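Local atomic coordinates of NADP-dependent 2-hydroxyacid dehydrogenase (Rhizobium etli, PDB entry 4XCV), a protein that binds NADPH and probably catalyses the NADP-dependent interconversion of 2-hydroxyacids and 2-oxoacids. Residues S257-E262 with H283-S288; G117-D122 with L275-I280; V141-M146 with I196-L201. All coordinates share one frame; numbering follows the deposited sequence. Where two conformers were deposited one is given.

In the fold
From the N terminus the chain first builds a separate five-stranded sheet and helix 100-116; helix 118-126 then opens contact 2. All three contacts reach the seven-stranded parallel sheet of the NADPH-binding domain. Contact 3 opens and closes next, pairing strands 142-146 and 196-199 at the middle of this sheet. Its whole loop lies between the two halves of contact 2. The chain enters contact 1 at the end of strand 255-258. Contact 2 closes at 275-280, on outermost strand 278-280, before contact 1 closes at 283-288, so these two cross. They also touch, through neighbouring strands 255-258 and 278-280. Contacts 1 and 3 both reach the cofactor; contacts 1 and 2 both meet the second subunit.

Contact 1 (S257-E262 with H283-S288); sequences SLDVFE and HDAAVS. With NDP (NADPH dihydro-nicotinamide-adenine-dinucleotide phosphate), chain B.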
loop_
_atom_site.group_PDB
_atom_site.type_symbol
_atom_site.label_atom_id
_atom_site.label_comp_id
_atom_site.label_asym_id
_atom_site.label_seq_id
_atom_site.Cartn_x
_atom_site.Cartn_y
_atom_site.Cartn_z
ATOM N N SER A 257 -11.354 -5.735 -6.044
ATOM C CA SER A 257 -11.033 -6.097 -4.673
ATOM C C SER A 257 -12.279 -5.928 -3.854
ATOM O O SER A 257 -12.903 -4.861 -3.861
ATOM C CB SER A 257 -9.946 -5.201 -4.076
ATOM O OG SER A 257 -8.723 -5.394 -4.764
ATOM N N LEU A 258 -12.643 -6.978 -3.109
ATOM C CA LEU A 258 -13.886 -6.990 -2.367
ATOM C C LEU A 258 -13.692 -7.449 -0.954
ATOM O O LEU A 258 -13.121 -8.515 -0.737
ATOM C CB LEU A 258 -14.884 -7.930 -3.060
ATOM C CG LEU A 258 -15.199 -7.628 -4.527
ATOM C CD1 LEU A 258 -15.949 -8.766 -5.197
ATOM C CD2 LEU A 258 -15.980 -6.342 -4.726
ATOM N N ASP A 259 -14.162 -6.657 0.007
ATOM C CA ASP A 259 -14.188 -7.068 1.403
ATOM C C ASP A 259 -15.579 -7.423 1.883
ATOM O O ASP A 259 -15.736 -7.957 3.000
ATOM C CB ASP A 259 -13.707 -5.920 2.307
ATOM C CG ASP A 259 -13.491 -6.339 3.732
ATOM O OD1 ASP A 259 -12.681 -7.256 4.016
ATOM O OD2 ASP A 259 -14.087 -5.717 4.644
ATOM N N VAL A 260 -16.589 -7.107 1.079
ATOM C CA VAL A 260 -17.995 -7.275 1.459
ATOM C C VAL A 260 -18.757 -7.938 0.347
ATOM O O VAL A 260 -18.401 -7.770 -0.795
ATOM C CB VAL A 260 -18.622 -5.908 1.858
ATOM C CG1 VAL A 260 -17.947 -5.359 3.090
ATOM C CG2 VAL A 260 -18.518 -4.906 0.708
ATOM N N PHE A 261 -19.831 -8.658 0.722
ATOM C CA PHE A 261 -20.545 -9.514 -0.227
ATOM C C PHE A 261 -22.021 -9.480 0.041
ATOM O O PHE A 261 -22.448 -9.234 1.154
ATOM C CB PHE A 261 -19.974 -10.959 -0.163
ATOM C CG PHE A 261 -18.505 -10.980 -0.394
ATOM C CD1 PHE A 261 -17.633 -10.805 0.655
ATOM C CD2 PHE A 261 -17.983 -10.984 -1.686
ATOM C CE1 PHE A 261 -16.268 -10.668 0.429
ATOM C CE2 PHE A 261 -16.637 -10.859 -1.907
ATOM C CZ PHE A 261 -15.783 -10.705 -0.868
ATOM N N GLU A 262 -22.821 -9.780 -0.986
ATOM C CA GLU A 262 -24.268 -9.755 -0.854
ATOM C C GLU A 262 -24.752 -10.706 0.230
ATOM O O GLU A 262 -25.704 -10.401 0.933
ATOM C CB GLU A 262 -24.919 -10.139 -2.195
ATOM C CG GLU A 262 -24.649 -9.173 -3.358
ATOM C CD GLU A 262 -25.453 -9.555 -4.572
ATOM O OE1 GLU A 262 -26.706 -9.475 -4.517
ATOM O OE2 GLU A 262 -24.826 -10.008 -5.559
ATOM N N HIS A 283 -14.479 -9.808 4.848
ATOM C CA HIS A 283 -14.997 -8.805 5.738
ATOM C C HIS A 283 -14.113 -8.623 6.957
ATOM O O HIS A 283 -14.587 -8.596 8.074
ATOM C CB HIS A 283 -16.476 -9.077 6.076
ATOM C CG HIS A 283 -17.235 -7.836 6.468
ATOM N ND1 HIS A 283 -18.598 -7.695 6.340
ATOM C CD2 HIS A 283 -16.793 -6.641 6.958
ATOM C CE1 HIS A 283 -18.975 -6.509 6.777
ATOM N NE2 HIS A 283 -17.891 -5.851 7.171
ATOM N N ASP A 284 -12.795 -8.487 6.700
ATOM C CA ASP A 284 -11.830 -8.236 7.771
ATOM C C ASP A 284 -10.982 -7.001 7.453
ATOM O O ASP A 284 -9.964 -6.783 8.133
ATOM C CB ASP A 284 -11.014 -9.479 8.114
ATOM C CG ASP A 284 -10.034 -9.915 7.034
ATOM O OD1 ASP A 284 -9.946 -9.193 5.992
ATOM O OD2 ASP A 284 -9.291 -10.920 7.244
ATOM N N ALA A 285 -11.437 -6.154 6.543
ATOM C CA ALA A 285 -10.676 -4.903 6.245
ATOM C C ALA A 285 -10.604 -3.996 7.468
ATOM O O ALA A 285 -9.589 -3.342 7.699
ATOM C CB ALA A 285 -11.323 -4.143 5.123
ATOM N N ALA A 286 -11.675 -3.883 8.238
ATOM C CA ALA A 286 -11.721 -2.932 9.325
ATOM C C ALA A 286 -12.760 -3.452 10.332
ATOM O O ALA A 286 -13.842 -2.970 10.382
ATOM C CB ALA A 286 -12.091 -1.542 8.819
ATOM N N VAL A 287 -12.417 -4.494 11.037
ATOM C CA VAL A 287 -13.267 -5.045 12.087
ATOM C C VAL A 287 -12.735 -4.526 13.400
ATOM O O VAL A 287 -11.521 -4.549 13.666
ATOM C CB VAL A 287 -13.232 -6.597 12.069
ATOM C CG1 VAL A 287 -13.812 -7.205 13.356
ATOM C CG2 VAL A 287 -13.947 -7.130 10.835
ATOM N N SER A 288 -13.634 -4.036 14.245
ATOM C CA SER A 288 -13.259 -3.435 15.539
ATOM C C SER A 288 -12.740 -4.439 16.573
ATOM O O SER A 288 -13.297 -5.518 16.701
ATOM C CB SER A 288 -14.470 -2.705 16.132
ATOM O OG SER A 288 -14.690 -1.482 15.440
HETATM P PA NDP B . -20.337 8.302 6.563
HETATM O O1A NDP B . -19.360 9.133 7.335
HETATM O O2A NDP B . -21.806 8.298 6.934
HETATM O O5B NDP B . -20.180 8.721 5.027
HETATM C C5B NDP B . -21.098 8.193 4.064
HETATM C C4B NDP B . -20.757 8.822 2.734
HETATM O O4B NDP B . -21.574 8.210 1.741
HETATM C C3B NDP B . -21.031 10.308 2.716
HETATM O O3B NDP B . -20.032 10.990 1.932
HETATM C C2B NDP B . -22.371 10.342 2.031
HETATM O O2B NDP B . -22.669 11.573 1.317
HETATM C C1B NDP B . -22.216 9.214 1.015
HETATM N N9A NDP B . -23.493 8.725 0.492
HETATM C C8A NDP B . -24.475 8.173 1.233
HETATM N N7A NDP B . -25.556 7.933 0.429
HETATM C C5A NDP B . -25.222 8.394 -0.814
HETATM C C6A NDP B . -25.913 8.497 -2.020
HETATM N N6A NDP B . -27.151 8.019 -2.156
HETATM N N1A NDP B . -25.279 9.045 -3.063
HETATM C C2A NDP B . -24.013 9.502 -2.945
HETATM N N3A NDP B . -23.288 9.450 -1.815
HETATM C C4A NDP B . -23.935 8.880 -0.775
HETATM O O3 NDP B . -19.871 6.763 6.558
HETATM P PN NDP B . -18.406 6.139 6.783
HETATM O O1N NDP B . -17.489 6.817 5.821
HETATM O O2N NDP B . -18.024 6.186 8.185
HETATM O O5D NDP B . -18.671 4.628 6.413
HETATM C C5D NDP B . -19.207 4.270 5.131
HETATM C C4D NDP B . -19.725 2.831 5.249
HETATM O O4D NDP B . -18.635 1.926 5.353
HETATM C C3D NDP B . -20.547 2.535 6.473
HETATM O O3D NDP B . -21.920 2.925 6.293
HETATM C C2D NDP B . -20.388 1.035 6.665
HETATM O O2D NDP B . -21.494 0.349 6.030
HETATM C C1D NDP B . -19.145 0.698 5.893
HETATM N N1N NDP B . -18.052 0.105 6.668
HETATM C C2N NDP B . -17.468 -1.067 6.260
HETATM C C3N NDP B . -16.527 -1.688 7.010
HETATM C C7N NDP B . -15.867 -2.895 6.587
HETATM O O7N NDP B . -15.308 -3.573 7.482
HETATM N N7N NDP B . -15.801 -3.292 5.329
HETATM C C4N NDP B . -16.051 -1.063 8.263
HETATM C C5N NDP B . -16.716 0.191 8.570
HETATM C C6N NDP B . -17.673 0.736 7.853
HETATM P P2B NDP B . -22.708 12.979 2.125
HETATM O O1X NDP B . -23.289 13.958 1.158
HETATM O O2X NDP B . -23.584 12.730 3.341
HETATM O O3X NDP B . -21.327 13.265 2.555
HETATM O O HOH W 1 -13.919 -5.543 7.476
#
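Asp-259 meets His-283, Asp-284 and Ala-285 in a buried loop-to-loop contact at the carboxyl ends of strands 255-258 and 278-280 in the Rossmann-type NADPH-binding domain. The site holds the nicotinamide end of the cofactor. Asp-259 CG is anti to the backbone N (chi1 -171°), which sets the carboxylate against the backbone of the 283-288 loop. Its OD1 accepts from Asp-284 N at 3.0 Å on its syn side and has a second partner in Thr-281. Ala-285 N adds weak bonds to both oxygens. OD2 turns to the cofactor and takes the carboxamide N7N at 3.0 Å in a nearly straight bond (171°). OD2 also accepts from a water at 2.8 Å that in turn accepts from Ala-286 N. Asp-284 OD1 lies 3.9 Å from Asp-259 OD1, two like charges close together. Asp-284 OD2 is hydrogen-bonded to His-121 NE2 of the second subunit.

His-283 ND1 pairs with Glu-264, consistent with the active-site histidine-glutamate pair of this dehydrogenase family. The cofactor O7N comes to the edge of the imidazole, 3.4 Å from His-283 CD2. Over one ring face sits a CH-pi contact: Val-260 CG1 lies 4.0 Å from the ring centroid and 7° off its normal.

Contact 2 (G117-D122 with L275-I280); sequences GQYGHD and LENVFI
Gln-118, in the first turn of helix 118-126, sets its CB against Phe-279 CZ at 4.1 Å. The two side chains cross at about a right angle. The glutamine chain bends at chi2, and only CB and CG meet the phenylalanine. Tyr-119 follows and carries most of the contact. Its backbone N lies at the edge of the Phe-279 ring, 3.9 Å from CZ. The tyrosine CG stands opposite its own backbone N (chi1 166°), which swings the ring out over the turn at 275-278. One ring face receives the backbone there: Asn-277 N sits 3.4 Å above the plane, offset toward the rim. Further out, the phenol runs alongside Glu-276, both side chains pointing the same way, with Tyr-119 CZ 3.8 Å from Glu-276 CB. Replacing Tyr-119 by an alanine would probably leave the Glu-276 and Asn-277 backbone without its aromatic cover and open a gap between helix and turn.

The Phe-279 ring also meets His-114 of helix 100-116 edge-to-face. Asn-277 takes positive phi (68°) at the third position of a type II beta turn. Gln-125 of the second subunit is hydrogen-bonded to Val-278 O and Ile-280 N. The whole is a helix start packed on the turn that leads into the outermost strand of a Rossmann-type sheet, beside the subunit interface.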
loop_
_atom_site.group_PDB
_atom_site.type_symbol
_atom_site.label_atom_id
_atom_site.label_comp_id
_atom_site.label_asym_id
_atom_site.label_seq_id
_atom_site.Cartn_x
_atom_site.Cartn_y
_atom_site.Cartn_z
ATOM N N GLY A 117 0.281 -4.711 -10.346
ATOM C CA GLY A 117 0.182 -6.020 -10.910
ATOM C C GLY A 117 0.489 -7.153 -9.985
ATOM O O GLY A 117 1.103 -8.154 -10.382
ATOM N N GLN A 118 0.033 -7.067 -8.739
ATOM C CA GLN A 118 0.252 -8.138 -7.808
ATOM C C GLN A 118 -0.296 -9.468 -8.283
ATOM O O GLN A 118 0.306 -10.495 -8.024
ATOM C CB GLN A 118 -0.343 -7.762 -6.476
ATOM C CG GLN A 118 -0.141 -8.772 -5.353
ATOM C CD GLN A 118 1.280 -9.003 -5.024
ATOM O OE1 GLN A 118 2.091 -8.100 -5.198
ATOM N NE2 GLN A 118 1.567 -10.167 -4.512
ATOM N N TYR A 119 -1.446 -9.469 -8.933
ATOM C CA TYR A 119 -2.006 -10.732 -9.418
ATOM C C TYR A 119 -1.017 -11.413 -10.359
ATOM O O TYR A 119 -0.738 -12.645 -10.269
ATOM C CB TYR A 119 -3.305 -10.505 -10.185
ATOM C CG TYR A 119 -3.709 -11.739 -10.975
ATOM C CD1 TYR A 119 -4.269 -12.793 -10.341
ATOM C CD2 TYR A 119 -3.483 -11.817 -12.346
ATOM C CE1 TYR A 119 -4.657 -13.955 -11.052
ATOM C CE2 TYR A 119 -3.851 -12.940 -13.062
ATOM C CZ TYR A 119 -4.422 -13.993 -12.419
ATOM O OH TYR A 119 -4.743 -15.102 -13.211
ATOM N N GLY A 120 -0.473 -10.678 -11.304
ATOM C CA GLY A 120 0.468 -11.259 -12.254
ATOM C C GLY A 120 1.754 -11.683 -11.592
ATOM O O GLY A 120 2.276 -12.756 -11.865
ATOM N N HIS A 121 2.286 -10.817 -10.729
ATOM C CA HIS A 121 3.488 -11.156 -9.991
ATOM C C HIS A 121 3.309 -12.445 -9.223
ATOM O O HIS A 121 4.214 -13.311 -9.225
ATOM C CB HIS A 121 3.907 -10.040 -9.040
ATOM C CG HIS A 121 4.570 -8.908 -9.745
ATOM N ND1 HIS A 121 4.261 -7.592 -9.506
ATOM C CD2 HIS A 121 5.586 -8.882 -10.636
ATOM C CE1 HIS A 121 5.043 -6.809 -10.228
ATOM N NE2 HIS A 121 5.845 -7.570 -10.942
ATOM N N ASP A 122 2.183 -12.591 -8.578
ATOM C CA ASP A 122 1.991 -13.775 -7.783
ATOM C C ASP A 122 1.780 -15.024 -8.634
ATOM O O ASP A 122 2.299 -16.082 -8.308
ATOM C CB ASP A 122 0.893 -13.526 -6.775
ATOM C CG ASP A 122 0.753 -14.632 -5.844
ATOM O OD1 ASP A 122 1.657 -14.800 -4.971
ATOM O OD2 ASP A 122 -0.224 -15.372 -6.003
ATOM N N LEU A 275 -11.594 -15.997 -9.800
ATOM C CA LEU A 275 -11.584 -15.075 -10.933
ATOM C C LEU A 275 -10.239 -14.351 -11.011
ATOM O O LEU A 275 -9.750 -13.886 -10.004
ATOM C CB LEU A 275 -12.702 -14.085 -10.675
ATOM C CG LEU A 275 -13.341 -13.285 -11.774
ATOM C CD1 LEU A 275 -13.754 -14.125 -12.964
ATOM C CD2 LEU A 275 -14.551 -12.692 -11.087
ATOM N N GLU A 276 -9.659 -14.247 -12.200
ATOM C CA GLU A 276 -8.363 -13.623 -12.361
ATOM C C GLU A 276 -8.449 -12.152 -11.950
ATOM O O GLU A 276 -9.386 -11.429 -12.296
ATOM C CB GLU A 276 -7.897 -13.735 -13.823
ATOM C CG GLU A 276 -7.689 -15.178 -14.265
ATOM C CD GLU A 276 -8.905 -15.768 -14.965
ATOM O OE1 GLU A 276 -10.078 -15.460 -14.587
ATOM O OE2 GLU A 276 -8.677 -16.592 -15.914
ATOM N N ASN A 277 -7.420 -11.702 -11.245
ATOM C CA ASN A 277 -7.314 -10.272 -10.868
ATOM C C ASN A 277 -8.380 -9.836 -9.851
ATOM O O ASN A 277 -8.701 -8.646 -9.788
ATOM C CB ASN A 277 -7.405 -9.325 -12.095
ATOM C CG ASN A 277 -6.320 -9.556 -13.115
ATOM O OD1 ASN A 277 -6.573 -9.774 -14.299
ATOM N ND2 ASN A 277 -5.112 -9.461 -12.663
ATOM N N VAL A 278 -8.931 -10.774 -9.101
ATOM C CA VAL A 278 -9.910 -10.466 -8.067
ATOM C C VAL A 278 -9.312 -10.859 -6.732
ATOM O O VAL A 278 -8.833 -11.986 -6.568
ATOM C CB VAL A 278 -11.234 -11.162 -8.309
ATOM C CG1 VAL A 278 -12.144 -10.973 -7.111
ATOM C CG2 VAL A 278 -11.857 -10.591 -9.565
ATOM N N PHE A 279 -9.308 -9.927 -5.778
ATOM C CA PHE A 279 -8.821 -10.107 -4.430
ATOM C C PHE A 279 -9.997 -10.077 -3.494
ATOM O O PHE A 279 -10.822 -9.167 -3.528
ATOM C CB PHE A 279 -7.842 -8.976 -4.052
ATOM C CG PHE A 279 -6.611 -8.928 -4.887
ATOM C CD1 PHE A 279 -6.610 -8.250 -6.072
ATOM C CD2 PHE A 279 -5.431 -9.520 -4.479
ATOM C CE1 PHE A 279 -5.466 -8.200 -6.848
ATOM C CE2 PHE A 279 -4.261 -9.437 -5.243
ATOM C CZ PHE A 279 -4.291 -8.772 -6.429
ATOM N N ILE A 280 -10.075 -11.122 -2.652
ATOM C CA ILE A 280 -11.173 -11.255 -1.673
ATOM C C ILE A 280 -10.581 -11.189 -0.298
ATOM O O ILE A 280 -9.639 -11.893 0.030
ATOM C CB ILE A 280 -11.874 -12.590 -1.816
ATOM C CG1 ILE A 280 -12.788 -12.508 -3.019
ATOM C CG2 ILE A 280 -12.660 -12.949 -0.558
ATOM C CD1 ILE A 280 -13.357 -13.847 -3.381
#

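Contact 3 (V141-M146 with I196-L201); sequences VTVGVM and ILVGLL. With NDP (NADPH dihydro-nicotinamide-adenine-dinucleotide phosphate), chain B.
Val-143 rests its CG1 on Val-198 CG2 at 3.6 Å, reaching diagonally to the neighbouring strand. CG1 is placed there by a first torsion that sets it opposite the backbone N (chi1 -175°). The same methyl also lies 3.5 Å from Ile-196 O. Val-145 and Ile-196 share this face of the sheet. At its start, Val-141 CG1 meets the far end of the isoleucine, CD1, at 3.9 Å. Helix 100-116 covers the face: Leu-115 touches Val-141, Cys-111 touches Ile-196 and Val-198, and Val-107 also reaches Val-198.

The other face carries Met-146 and Leu-197. Leu-197, which has two conformers, brings CD1 to 3.7 Å from Met-146 SD in one of them. Helix 187-192 adds Leu-187 and Phe-190 to Met-146, and Leu-191 to Leu-197. Gly-144 and Gly-199 also fall on this face and bring no side chain.

Between the faces runs a regular parallel ladder. Ile-196 N and Val-198 N give to Thr-142 O and Gly-144 O. In return, Gly-144 N and Met-146 N give to Ile-196 O and Val-198 O. The Met-146 to Val-198 bond is almost straight (178°). A fifth bond, Leu-200 N to Met-146 O at 2.8 Å, carries the pairing just past strand 196-199. These are the two middle strands of the classical Rossmann order, and a probable GxGxxG turn follows Met-146.

Beyond the ladder, Leu-201 CD2 lies 3.7 Å from the cofactor O4B and Leu-200 O 3.4 Å from its C5D; the cofactor's hydrogen bonds, such as that to Leu-148 N, come from outside these segments. The ladder satisfies the groups on one edge of strand 142-146, and Val-143 and Val-145 bond to strand 165-169 on the other. The side chains that meet across the strands are thus apolar, and the polar bonds between the strands are all backbone to backbone.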
loop_
_atom_site.group_PDB
_atom_site.type_symbol
_atom_site.label_atom_id
_atom_site.label_comp_id
_atom_site.label_asym_id
_atom_site.label_seq_id
_atom_site.Cartn_x
_atom_site.Cartn_y
_atom_site.Cartn_z
ATOM N N VAL A 141 -3.018 7.360 -12.825
ATOM C CA VAL A 141 -4.220 6.591 -12.574
ATOM C C VAL A 141 -5.143 7.400 -11.670
ATOM O O VAL A 141 -4.699 7.984 -10.654
ATOM C CB VAL A 141 -3.850 5.249 -11.916
ATOM C CG1 VAL A 141 -5.101 4.508 -11.461
ATOM C CG2 VAL A 141 -3.018 4.433 -12.879
ATOM N N THR A 142 -6.408 7.469 -12.032
ATOM C CA THR A 142 -7.388 8.169 -11.188
ATOM C C THR A 142 -8.194 7.183 -10.373
ATOM O O THR A 142 -8.871 6.279 -10.891
ATOM C CB THR A 142 -8.346 8.990 -12.022
ATOM O OG1 THR A 142 -7.595 10.007 -12.716
ATOM C CG2 THR A 142 -9.443 9.679 -11.195
ATOM N N VAL A 143 -8.089 7.355 -9.064
ATOM C CA VAL A 143 -8.959 6.654 -8.112
ATOM C C VAL A 143 -10.167 7.535 -7.808
ATOM O O VAL A 143 -10.021 8.704 -7.408
ATOM C CB VAL A 143 -8.220 6.304 -6.803
ATOM C CG1 VAL A 143 -9.147 5.488 -5.926
ATOM C CG2 VAL A 143 -6.935 5.539 -7.083
ATOM N N GLY A 144 -11.364 6.990 -8.076
ATOM C CA GLY A 144 -12.622 7.651 -7.780
ATOM C C GLY A 144 -13.229 7.069 -6.529
ATOM O O GLY A 144 -13.636 5.901 -6.528
ATOM N N VAL A 145 -13.266 7.871 -5.455
ATOM C CA VAL A 145 -13.794 7.415 -4.173
ATOM C C VAL A 145 -15.272 7.793 -4.075
ATOM O O VAL A 145 -15.628 8.967 -4.149
ATOM C CB VAL A 145 -12.974 7.985 -3.013
ATOM C CG1 VAL A 145 -13.508 7.470 -1.700
ATOM C CG2 VAL A 145 -11.504 7.593 -3.184
ATOM N N MET A 146 -16.112 6.795 -3.868
ATOM C CA MET A 146 -17.561 6.967 -3.731
ATOM C C MET A 146 -17.881 6.856 -2.262
ATOM O O MET A 146 -17.785 5.789 -1.638
ATOM C CB MET A 146 -18.347 5.951 -4.554
ATOM C CG MET A 146 -18.000 6.074 -6.027
ATOM S SD MET A 146 -18.941 4.985 -7.142
ATOM C CE MET A 146 -20.377 5.912 -7.427
ATOM N N ILE A 196 -9.910 3.408 -11.072
ATOM C CA ILE A 196 -10.153 2.505 -9.936
ATOM C C ILE A 196 -11.263 3.110 -9.092
ATOM O O ILE A 196 -11.112 4.192 -8.550
ATOM C CB ILE A 196 -8.864 2.310 -9.072
ATOM C CG1 ILE A 196 -7.656 1.841 -9.896
ATOM C CG2 ILE A 196 -9.196 1.404 -7.894
ATOM C CD1 ILE A 196 -6.408 1.705 -9.039
ATOM N N LEU A 197 -12.399 2.410 -9.041
ATOM C CA LEU A 197 -13.533 2.854 -8.247
ATOM C C LEU A 197 -13.361 2.283 -6.843
ATOM O O LEU A 197 -13.229 1.069 -6.722
ATOM C CB LEU A 197 -14.832 2.358 -8.872
ATOM C CG LEU A 197 -16.165 2.804 -8.237
ATOM C CD1 LEU A 197 -17.301 2.432 -9.210
ATOM C CD2 LEU A 197 -16.422 2.259 -6.823
ATOM N N VAL A 198 -13.379 3.134 -5.813
ATOM C CA VAL A 198 -13.361 2.704 -4.410
ATOM C C VAL A 198 -14.706 3.008 -3.757
ATOM O O VAL A 198 -15.064 4.161 -3.604
ATOM C CB VAL A 198 -12.191 3.364 -3.647
ATOM C CG1 VAL A 198 -12.274 3.137 -2.126
ATOM C CG2 VAL A 198 -10.869 2.879 -4.206
ATOM N N GLY A 199 -15.395 1.948 -3.366
ATOM C CA GLY A 199 -16.730 2.077 -2.738
ATOM C C GLY A 199 -16.669 2.103 -1.234
ATOM O O GLY A 199 -16.287 1.100 -0.612
ATOM N N LEU A 200 -17.090 3.230 -0.663
ATOM C CA LEU A 200 -17.162 3.433 0.782
ATOM C C LEU A 200 -18.494 4.097 1.124
ATOM O O LEU A 200 -18.567 5.095 1.860
ATOM C CB LEU A 200 -15.980 4.257 1.301
ATOM C CG LEU A 200 -14.631 3.538 1.257
ATOM C CD1 LEU A 200 -13.498 4.487 1.492
ATOM C CD2 LEU A 200 -14.572 2.378 2.246
ATOM N N LEU A 201 -19.561 3.506 0.578
ATOM C CA LEU A 201 -20.935 4.010 0.790
ATOM C C LEU A 201 -21.664 3.195 1.874
ATOM O O LEU A 201 -21.439 1.985 1.978
ATOM C CB LEU A 201 -21.758 3.899 -0.507
ATOM C CG LEU A 201 -21.301 4.783 -1.681
ATOM C CD1 LEU A 201 -22.119 4.390 -2.933
ATOM C CD2 LEU A 201 -21.440 6.237 -1.362
HETATM P PA NDP B . -20.337 8.302 6.563
HETATM O O1A NDP B . -19.360 9.133 7.335
HETATM O O2A NDP B . -21.806 8.298 6.934
HETATM O O5B NDP B . -20.180 8.721 5.027
HETATM C C5B NDP B . -21.098 8.193 4.064
HETATM C C4B NDP B . -20.757 8.822 2.734
HETATM O O4B NDP B . -21.574 8.210 1.741
HETATM C C3B NDP B . -21.031 10.308 2.716
HETATM O O3B NDP B . -20.032 10.990 1.932
HETATM C C2B NDP B . -22.371 10.342 2.031
HETATM O O2B NDP B . -22.669 11.573 1.317
HETATM C C1B NDP B . -22.216 9.214 1.015
HETATM N N9A NDP B . -23.493 8.725 0.492
HETATM C C8A NDP B . -24.475 8.173 1.233
HETATM N N7A NDP B . -25.556 7.933 0.429
HETATM C C5A NDP B . -25.222 8.394 -0.814
HETATM C C6A NDP B . -25.913 8.497 -2.020
HETATM N N6A NDP B . -27.151 8.019 -2.156
HETATM N N1A NDP B . -25.279 9.045 -3.063
HETATM C C2A NDP B . -24.013 9.502 -2.945
HETATM N N3A NDP B . -23.288 9.450 -1.815
HETATM C C4A NDP B . -23.935 8.880 -0.775
HETATM O O3 NDP B . -19.871 6.763 6.558
HETATM P PN NDP B . -18.406 6.139 6.783
HETATM O O1N NDP B . -17.489 6.817 5.821
HETATM O O2N NDP B . -18.024 6.186 8.185
HETATM O O5D NDP B . -18.671 4.628 6.413
HETATM C C5D NDP B . -19.207 4.270 5.131
HETATM C C4D NDP B . -19.725 2.831 5.249
HETATM O O4D NDP B . -18.635 1.926 5.353
HETATM C C3D NDP B . -20.547 2.535 6.473
HETATM O O3D NDP B . -21.920 2.925 6.293
HETATM C C2D NDP B . -20.388 1.035 6.665
HETATM O O2D NDP B . -21.494 0.349 6.030
HETATM C C1D NDP B . -19.145 0.698 5.893
HETATM N N1N NDP B . -18.052 0.105 6.668
HETATM C C2N NDP B . -17.468 -1.067 6.260
HETATM C C3N NDP B . -16.527 -1.688 7.010
HETATM C C7N NDP B . -15.867 -2.895 6.587
HETATM O O7N NDP B . -15.308 -3.573 7.482
HETATM N N7N NDP B . -15.801 -3.292 5.329
HETATM C C4N NDP B . -16.051 -1.063 8.263
HETATM C C5N NDP B . -16.716 0.191 8.570
HETATM C C6N NDP B . -17.673 0.736 7.853
HETATM P P2B NDP B . -22.708 12.979 2.125
HETATM O O1X NDP B . -23.289 13.958 1.158
HETATM O O2X NDP B . -23.584 12.730 3.341
HETATM O O3X NDP B . -21.327 13.265 2.555
#